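Local coordinates for protein amine oxidase (Emericella nidulans, PDB 3PGB) that probably oxidises primary amines to aldehydes as a homodimeric copper amine oxidase, using copper and a topaquinone cofactor made from one of its own tyrosines, at residues 185-189 with 190-194; 307-311 with 312-316; 633-636 with 637-640. One frame throughout, in Å; residues are numbered along the deposited sequence.

Interaction 1. Residues 185-189 with 190-194; sequences ETVYS and EWLFK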
loop_
_atom_site.group_PDB
_atom_site.type_symbol
_atom_site.label_atom_id
_atom_site.label_comp_id
_atom_site.label_asym_id
_atom_site.label_seq_id
_atom_site.Cartn_x
_atom_site.Cartn_y
_atom_site.Cartn_z
ATOM N N GLU A 185 43.922 5.275 0.101
ATOM C CA GLU A 185 44.743 5.874 1.158
ATOM C C GLU A 185 45.533 7.077 0.635
ATOM O O GLU A 185 45.450 8.158 1.211
ATOM C CB GLU A 185 45.695 4.839 1.775
ATOM N N THR A 186 46.282 6.899 -0.452
ATOM C CA THR A 186 47.123 7.982 -0.993
ATOM C C THR A 186 46.333 9.260 -1.300
ATOM O O THR A 186 46.828 10.363 -1.079
ATOM C CB THR A 186 47.893 7.561 -2.271
ATOM O OG1 THR A 186 48.576 6.323 -2.044
ATOM C CG2 THR A 186 48.911 8.626 -2.660
ATOM N N VAL A 187 45.105 9.108 -1.787
ATOM C CA VAL A 187 44.225 10.254 -2.062
ATOM C C VAL A 187 44.000 11.125 -0.825
ATOM O O VAL A 187 43.663 12.299 -0.950
ATOM C CB VAL A 187 42.857 9.797 -2.631
ATOM C CG1 VAL A 187 41.921 10.976 -2.828
ATOM C CG2 VAL A 187 43.057 9.074 -3.955
ATOM N N TYR A 188 44.188 10.558 0.363
ATOM C CA TYR A 188 44.074 11.328 1.597
ATOM C C TYR A 188 45.417 11.876 2.074
ATOM O O TYR A 188 45.577 13.090 2.204
ATOM C CB TYR A 188 43.393 10.505 2.699
ATOM C CG TYR A 188 41.888 10.455 2.538
ATOM C CD1 TYR A 188 41.080 11.424 3.109
ATOM C CD2 TYR A 188 41.281 9.453 1.793
ATOM C CE1 TYR A 188 39.706 11.393 2.951
ATOM C CE2 TYR A 188 39.907 9.406 1.633
ATOM C CZ TYR A 188 39.123 10.380 2.213
ATOM O OH TYR A 188 37.761 10.345 2.059
ATOM N N SER A 189 46.377 10.991 2.324
ATOM C CA SER A 189 47.646 11.391 2.936
ATOM C C SER A 189 48.502 12.296 2.040
ATOM O O SER A 189 49.226 13.159 2.538
ATOM C CB SER A 189 48.449 10.157 3.353
ATOM O OG SER A 189 48.657 9.299 2.248
ATOM N N GLU A 190 48.406 12.101 0.727
ATOM C CA GLU A 190 49.239 12.839 -0.228
ATOM C C GLU A 190 48.478 13.936 -0.965
ATOM O O GLU A 190 49.058 14.632 -1.805
ATOM C CB GLU A 190 49.858 11.870 -1.245
ATOM C CG GLU A 190 50.784 10.826 -0.625
ATOM C CD GLU A 190 51.920 11.455 0.174
ATOM O OE1 GLU A 190 52.556 12.406 -0.331
ATOM O OE2 GLU A 190 52.166 11.006 1.310
ATOM N N TRP A 191 47.194 14.104 -0.649
ATOM C CA TRP A 191 46.366 15.093 -1.338
ATOM C C TRP A 191 45.394 15.813 -0.395
ATOM O O TRP A 191 45.685 16.927 0.038
ATOM C CB TRP A 191 45.638 14.433 -2.515
ATOM C CG TRP A 191 44.992 15.391 -3.451
ATOM C CD1 TRP A 191 43.659 15.552 -3.658
ATOM C CD2 TRP A 191 45.650 16.326 -4.311
ATOM N NE1 TRP A 191 43.440 16.529 -4.597
ATOM C CE2 TRP A 191 44.645 17.020 -5.016
ATOM C CE3 TRP A 191 46.991 16.645 -4.556
ATOM C CZ2 TRP A 191 44.938 18.008 -5.953
ATOM C CZ3 TRP A 191 47.281 17.625 -5.486
ATOM C CH2 TRP A 191 46.258 18.298 -6.172
ATOM N N LEU A 192 44.269 15.180 -0.056
ATOM C CA LEU A 192 43.190 15.856 0.678
ATOM C C LEU A 192 43.641 16.481 1.993
ATOM O O LEU A 192 43.365 17.649 2.251
ATOM C CB LEU A 192 42.022 14.897 0.939
ATOM C CG LEU A 192 41.184 14.514 -0.286
ATOM C CD1 LEU A 192 40.236 13.373 0.046
ATOM C CD2 LEU A 192 40.423 15.719 -0.823
ATOM N N PHE A 193 44.335 15.708 2.816
ATOM C CA PHE A 193 44.825 16.210 4.099
ATOM C C PHE A 193 45.881 17.301 3.938
ATOM O O PHE A 193 45.966 18.208 4.764
ATOM C CB PHE A 193 45.397 15.078 4.963
ATOM C CG PHE A 193 44.363 14.105 5.484
ATOM C CD1 PHE A 193 43.042 14.489 5.711
ATOM C CD2 PHE A 193 44.732 12.803 5.791
ATOM C CE1 PHE A 193 42.115 13.582 6.205
ATOM C CE2 PHE A 193 43.807 11.895 6.295
ATOM C CZ PHE A 193 42.499 12.286 6.500
ATOM N N LYS A 194 46.688 17.214 2.889
ATOM C CA LYS A 194 47.676 18.252 2.627
ATOM C C LYS A 194 46.984 19.555 2.221
ATOM O O LYS A 194 47.329 20.625 2.721
ATOM C CB LYS A 194 48.702 17.784 1.583
ATOM C CG LYS A 194 49.581 16.649 2.119
ATOM C CD LYS A 194 50.847 16.394 1.298
ATOM C CE LYS A 194 51.826 15.509 2.087
ATOM N NZ LYS A 194 52.930 14.963 1.244
#

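Interaction 2. Residues 307-311 with 312-316; sequences DGAWA and HTEQR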
loop_
_atom_site.group_PDB
_atom_site.type_symbol
_atom_site.label_atom_id
_atom_site.label_comp_id
_atom_site.label_asym_id
_atom_site.label_seq_id
_atom_site.Cartn_x
_atom_site.Cartn_y
_atom_site.Cartn_z
ATOM N N ASP A 307 26.768 17.756 16.084
ATOM C CA ASP A 307 26.018 16.614 16.583
ATOM C C ASP A 307 25.363 16.912 17.927
ATOM O O ASP A 307 25.878 17.690 18.731
ATOM C CB ASP A 307 26.924 15.376 16.705
ATOM C CG ASP A 307 26.136 14.066 16.690
ATOM O OD1 ASP A 307 25.093 14.006 16.009
ATOM O OD2 ASP A 307 26.564 13.086 17.343
ATOM N N GLY A 308 24.218 16.277 18.147
ATOM C CA GLY A 308 23.436 16.446 19.366
ATOM C C GLY A 308 22.267 15.485 19.354
ATOM O O GLY A 308 22.049 14.774 18.364
ATOM N N ALA A 309 21.510 15.459 20.447
ATOM C CA ALA A 309 20.370 14.537 20.601
ATOM C C ALA A 309 19.454 14.495 19.370
ATOM O O ALA A 309 18.940 13.432 19.009
ATOM C CB ALA A 309 19.559 14.902 21.844
ATOM N N TRP A 310 19.265 15.657 18.744
ATOM C CA TRP A 310 18.456 15.799 17.528
ATOM C C TRP A 310 18.841 14.821 16.415
ATOM O O TRP A 310 17.978 14.401 15.643
ATOM C CB TRP A 310 18.548 17.236 16.994
ATOM C CG TRP A 310 19.904 17.615 16.438
ATOM C CD1 TRP A 310 20.963 18.130 17.130
ATOM C CD2 TRP A 310 20.336 17.508 15.072
ATOM N NE1 TRP A 310 22.027 18.357 16.280
ATOM C CE2 TRP A 310 21.668 17.983 15.014
ATOM C CE3 TRP A 310 19.725 17.066 13.894
ATOM C CZ2 TRP A 310 22.395 18.019 13.827
ATOM C CZ3 TRP A 310 20.453 17.106 12.713
ATOM C CH2 TRP A 310 21.774 17.580 12.691
ATOM N N ALA A 311 20.128 14.478 16.331
ATOM C CA ALA A 311 20.637 13.550 15.310
ATOM C C ALA A 311 20.801 12.108 15.801
ATOM O O ALA A 311 21.288 11.254 15.061
ATOM C CB ALA A 311 21.967 14.061 14.761
ATOM N N HIS A 312 20.392 11.834 17.038
ATOM C CA HIS A 312 20.562 10.511 17.631
ATOM C C HIS A 312 19.230 9.775 17.724
ATOM O O HIS A 312 18.177 10.395 17.779
ATOM C CB HIS A 312 21.198 10.636 19.012
ATOM C CG HIS A 312 22.577 11.215 18.988
ATOM N ND1 HIS A 312 23.233 11.622 20.129
ATOM C CD2 HIS A 312 23.423 11.461 17.960
ATOM C CE1 HIS A 312 24.426 12.083 19.806
ATOM N NE2 HIS A 312 24.567 11.997 18.496
ATOM N N THR A 313 19.290 8.448 17.766
ATOM C CA THR A 313 18.098 7.600 17.648
ATOM C C THR A 313 17.470 7.204 18.984
ATOM O O THR A 313 16.362 6.663 19.006
ATOM C CB THR A 313 18.433 6.323 16.878
ATOM O OG1 THR A 313 19.515 5.648 17.533
ATOM C CG2 THR A 313 18.837 6.664 15.451
ATOM N N GLU A 314 18.189 7.453 20.078
ATOM C CA GLU A 314 17.695 7.255 21.450
ATOM C C GLU A 314 16.300 7.850 21.683
ATOM O O GLU A 314 15.888 8.793 21.000
ATOM C CB GLU A 314 18.677 7.899 22.452
ATOM C CG GLU A 314 18.857 9.437 22.256
ATOM C CD GLU A 314 19.932 10.082 23.158
ATOM O OE1 GLU A 314 19.863 11.325 23.344
ATOM O OE2 GLU A 314 20.838 9.370 23.665
ATOM N N GLN A 315 15.590 7.312 22.669
ATOM C CA GLN A 315 14.291 7.856 23.057
ATOM C C GLN A 315 14.422 9.333 23.420
ATOM O O GLN A 315 15.361 9.722 24.105
ATOM C CB GLN A 315 13.718 7.076 24.243
ATOM C CG GLN A 315 12.268 7.419 24.598
ATOM C CD GLN A 315 12.122 8.741 25.331
ATOM O OE1 GLN A 315 13.025 9.174 26.045
ATOM N NE2 GLN A 315 10.979 9.389 25.152
ATOM N N ARG A 316 13.480 10.156 22.971
ATOM C CA ARG A 316 13.489 11.574 23.319
ATOM C C ARG A 316 12.109 12.218 23.280
ATOM O O ARG A 316 11.334 11.984 22.356
ATOM C CB ARG A 316 14.413 12.340 22.380
ATOM C CG ARG A 316 14.626 13.780 22.796
ATOM C CD ARG A 316 15.837 14.372 22.128
ATOM N NE ARG A 316 15.493 14.964 20.841
ATOM C CZ ARG A 316 15.643 16.247 20.516
ATOM N NH1 ARG A 316 16.156 17.121 21.375
ATOM N NH2 ARG A 316 15.287 16.650 19.300
#

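Interaction 3. Residues 633-636 with 637-640; sequences SNLV and HAAH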
loop_
_atom_site.group_PDB
_atom_site.type_symbol
_atom_site.label_atom_id
_atom_site.label_comp_id
_atom_site.label_asym_id
_atom_site.label_seq_id
_atom_site.Cartn_x
_atom_site.Cartn_y
_atom_site.Cartn_z
ATOM N N SER A 633 23.454 13.176 -15.946
ATOM C CA SER A 633 24.879 13.438 -16.113
ATOM C C SER A 633 25.713 12.596 -15.142
ATOM O O SER A 633 26.857 12.258 -15.441
ATOM C CB SER A 633 25.185 14.928 -15.906
ATOM O OG SER A 633 24.557 15.734 -16.895
ATOM N N ASN A 634 25.146 12.261 -13.985
ATOM C CA ASN A 634 25.837 11.412 -13.015
ATOM C C ASN A 634 26.009 9.976 -13.503
ATOM O O ASN A 634 27.064 9.357 -13.311
ATOM C CB ASN A 634 25.067 11.355 -11.696
ATOM C CG ASN A 634 25.074 12.660 -10.948
ATOM O OD1 ASN A 634 25.770 13.607 -11.317
ATOM N ND2 ASN A 634 24.290 12.717 -9.879
ATOM N N LEU A 635 24.952 9.448 -14.114
ATOM C CA LEU A 635 24.877 8.030 -14.434
ATOM C C LEU A 635 25.440 7.707 -15.800
ATOM O O LEU A 635 26.110 6.693 -15.971
ATOM C CB LEU A 635 23.425 7.549 -14.365
ATOM C CG LEU A 635 22.830 7.373 -12.972
ATOM C CD1 LEU A 635 21.420 6.828 -13.088
ATOM C CD2 LEU A 635 23.699 6.451 -12.138
ATOM N N VAL A 636 25.148 8.563 -16.774
ATOM C CA VAL A 636 25.469 8.290 -18.169
ATOM C C VAL A 636 24.820 6.948 -18.555
ATOM O O VAL A 636 23.595 6.862 -18.576
ATOM C CB VAL A 636 26.993 8.372 -18.426
ATOM C CG1 VAL A 636 27.305 8.258 -19.912
ATOM C CG2 VAL A 636 27.531 9.686 -17.885
ATOM N N HIS A 637 25.600 5.902 -18.820
ATOM C CA HIS A 637 25.019 4.617 -19.236
ATOM C C HIS A 637 24.905 3.590 -18.090
ATOM O O HIS A 637 24.530 2.440 -18.334
ATOM C CB HIS A 637 25.831 4.011 -20.392
ATOM C CG HIS A 637 25.868 4.865 -21.622
ATOM N ND1 HIS A 637 24.729 5.242 -22.303
ATOM C CD2 HIS A 637 26.908 5.392 -22.312
ATOM C CE1 HIS A 637 25.064 5.977 -23.349
ATOM N NE2 HIS A 637 26.382 6.081 -23.379
ATOM N N ALA A 638 25.183 4.014 -16.855
ATOM C CA ALA A 638 25.392 3.088 -15.731
ATOM C C ALA A 638 24.132 2.468 -15.103
ATOM O O ALA A 638 24.228 1.464 -14.396
ATOM C CB ALA A 638 26.226 3.769 -14.645
ATOM N N ALA A 639 22.966 3.062 -15.341
ATOM C CA ALA A 639 21.719 2.591 -14.726
ATOM C C ALA A 639 20.516 2.871 -15.624
ATOM O O ALA A 639 19.595 3.591 -15.238
ATOM C CB ALA A 639 21.532 3.245 -13.376
ATOM N N HIS A 640 20.523 2.298 -16.824
ATOM C CA HIS A 640 19.431 2.531 -17.778
ATOM C C HIS A 640 18.129 1.841 -17.386
ATOM O O HIS A 640 17.076 2.128 -17.950
ATOM C CB HIS A 640 19.834 2.093 -19.185
ATOM C CG HIS A 640 20.653 3.103 -19.921
ATOM N ND1 HIS A 640 20.204 4.380 -20.174
ATOM C CD2 HIS A 640 21.878 3.015 -20.490
ATOM C CE1 HIS A 640 21.126 5.041 -20.851
ATOM N NE2 HIS A 640 22.151 4.234 -21.054
HETATM O O HOH W 1 22.291 5.302 -16.720
#

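Interaction 1. Residues 185-189 with 190-194
Tyr188 meets Leu192 and Phe193 one turn further along the helix 186-198, which widens to a pi-type turn at 190-192. CD1 of Leu192 lies over one face of the Tyr188 ring, 3.8 Å from its centroid and displaced toward the rim, in a CH-pi contact. Phe193 comes to the same tyrosine from another direction: the two ring planes are inclined at 54°, and Tyr188 CB sits over the phenylalanine face while Tyr188 CD1 approaches Phe193 CZ to 3.8 Å. With chi1 at -79°, CG of Tyr188 stands anti to its carbonyl carbon and beside the backbone N, and the phenol OH is bonded to Ile221 O on strand 219-223. The backbone bonds show the wider turn: Leu192 N bonds Val187 O at 3.1 Å and Phe193 N bonds Tyr188 O at 3.0 Å, both five residues apart, whereas Glu190 N keeps the ordinary alpha spacing to Thr186 O. Leu192 and Val187 also pack on Arg236, and so join the helix to the neighbouring strand 235-242. On the exposed side the extended Lys194 runs past Ser189 O, and its NZ forms a salt bridge 3.0 Å from Glu190 OE1, reached from above the carboxylate plane.

Interaction 2. Residues 307-311 with 312-316
A 3-10 turn at 309-311, spanned by a His-carboxylate hydrogen bond from His312 to Asp307, shapes this loop between helix 287-294 and strand 329-331. His312 donates from NE2 to Asp307 OD2 over 2.6 Å, with an N-H...O angle of 165°. The oxygen lies at the ring edge, in the imidazole plane, yet NE2 stands above the plane of the carboxylate, the two planes being 66° apart. Asp307 is itself held by Asp245 N at OD2 and Ser250 OG at OD1, so its rotation is fixed from several directions; the carboxylate probably favours the proton on NE2 and would also stabilise a positive charge on the ring. Gly308 O sits over the centre of the imidazole face, 3.5 Å above the plane, and Phe248 also stacks on this ring. His312 N closes the turn on Ala309 O at 2.9 Å. Beyond it the chain reaches the dimer interface, where Gln315 NE2 bonds Glu732 O of the second subunit. Arg316 then folds back: its chain bends at chi3 (89°), laying one guanidinium face against the backbone of Ala309 and Trp310. There Arg316 NH2 comes within 3.7 Å of Trp310 CA, while Arg316 CD touches Ala309 CB at 3.8 Å.

Interaction 3. Residues 633-636 with 637-640
His637 follows Val636 at the corner of a tight reversal, and its ring takes a methyl of that valine on one face: Val636 CG1 lies 4.1 Å from the imidazole centroid in a CH-pi contact. The valine puts CG1 anti to its backbone N (chi1 -173°), hence beside its carbonyl carbon and next to the following residue. At its edge the His637 ring is held by His640, since ND1 shares a hydrogen bond of 3.0 Å with His640 NE2; the partner nitrogen lies in the plane of each ring, and either one could be the donor. The backbone of His637 is also bonded to that of Ile667, which ties the corner to a neighbouring loop.

Ala638 closes the reversal. Its N donates to Leu635 O over 3.0 Å, while its methyl group packs against Leu402 of strand 400-402. Ala639 comes next and turns its CB onto Leu635, 3.6 Å from CD1, so that a small apolar cluster forms with Leu402 and, through Leu635, Leu386. A water bridges the turn, donating to Val636 O at 2.8 Å and accepting from Ala639 N at 2.7 Å; it satisfies two backbone groups that the single turn bond leaves aside.

His640 ends the segment. Its ring reaches back so that CE1 is 3.8 Å from Val636 O, and the same water lies over the centre of one of its faces. Its ND1 is bound by Glu643, so both ring nitrogens are engaged and the rotation of the imidazole is well defined. The positive phi of Val636 (56°, with psi -112°) at the second position and the bond from Ala638 to Leu635 are those of a type II' beta turn, here in the loop between strands 613-619 and 646-650 of the copper amine oxidase enzyme domain.

How the interactions relate
The three contacts are separate local structures, met in order along the chain, and none touches another. Interaction 1 and interaction 2 have centres 32 Å apart, interactions 1 and 3 are 28 Å apart, and interactions 2 and 3 are 36 Å apart. Interaction 3 lies nearest the catalytic machinery: the side chain of Ala639 is about 11 Å from that of Asp403, the predicted proton acceptor. The side chain of His640 is about 13 Å from a bound calcium ion, a metal site apart from the catalytic centre. Interactions 1 and 2 lie away from the annotated sites, though the side chain of Thr186 is about 6 Å from a mannose of an attached glycan. Interactions 2 and 3 share the second subunit as a neighbour.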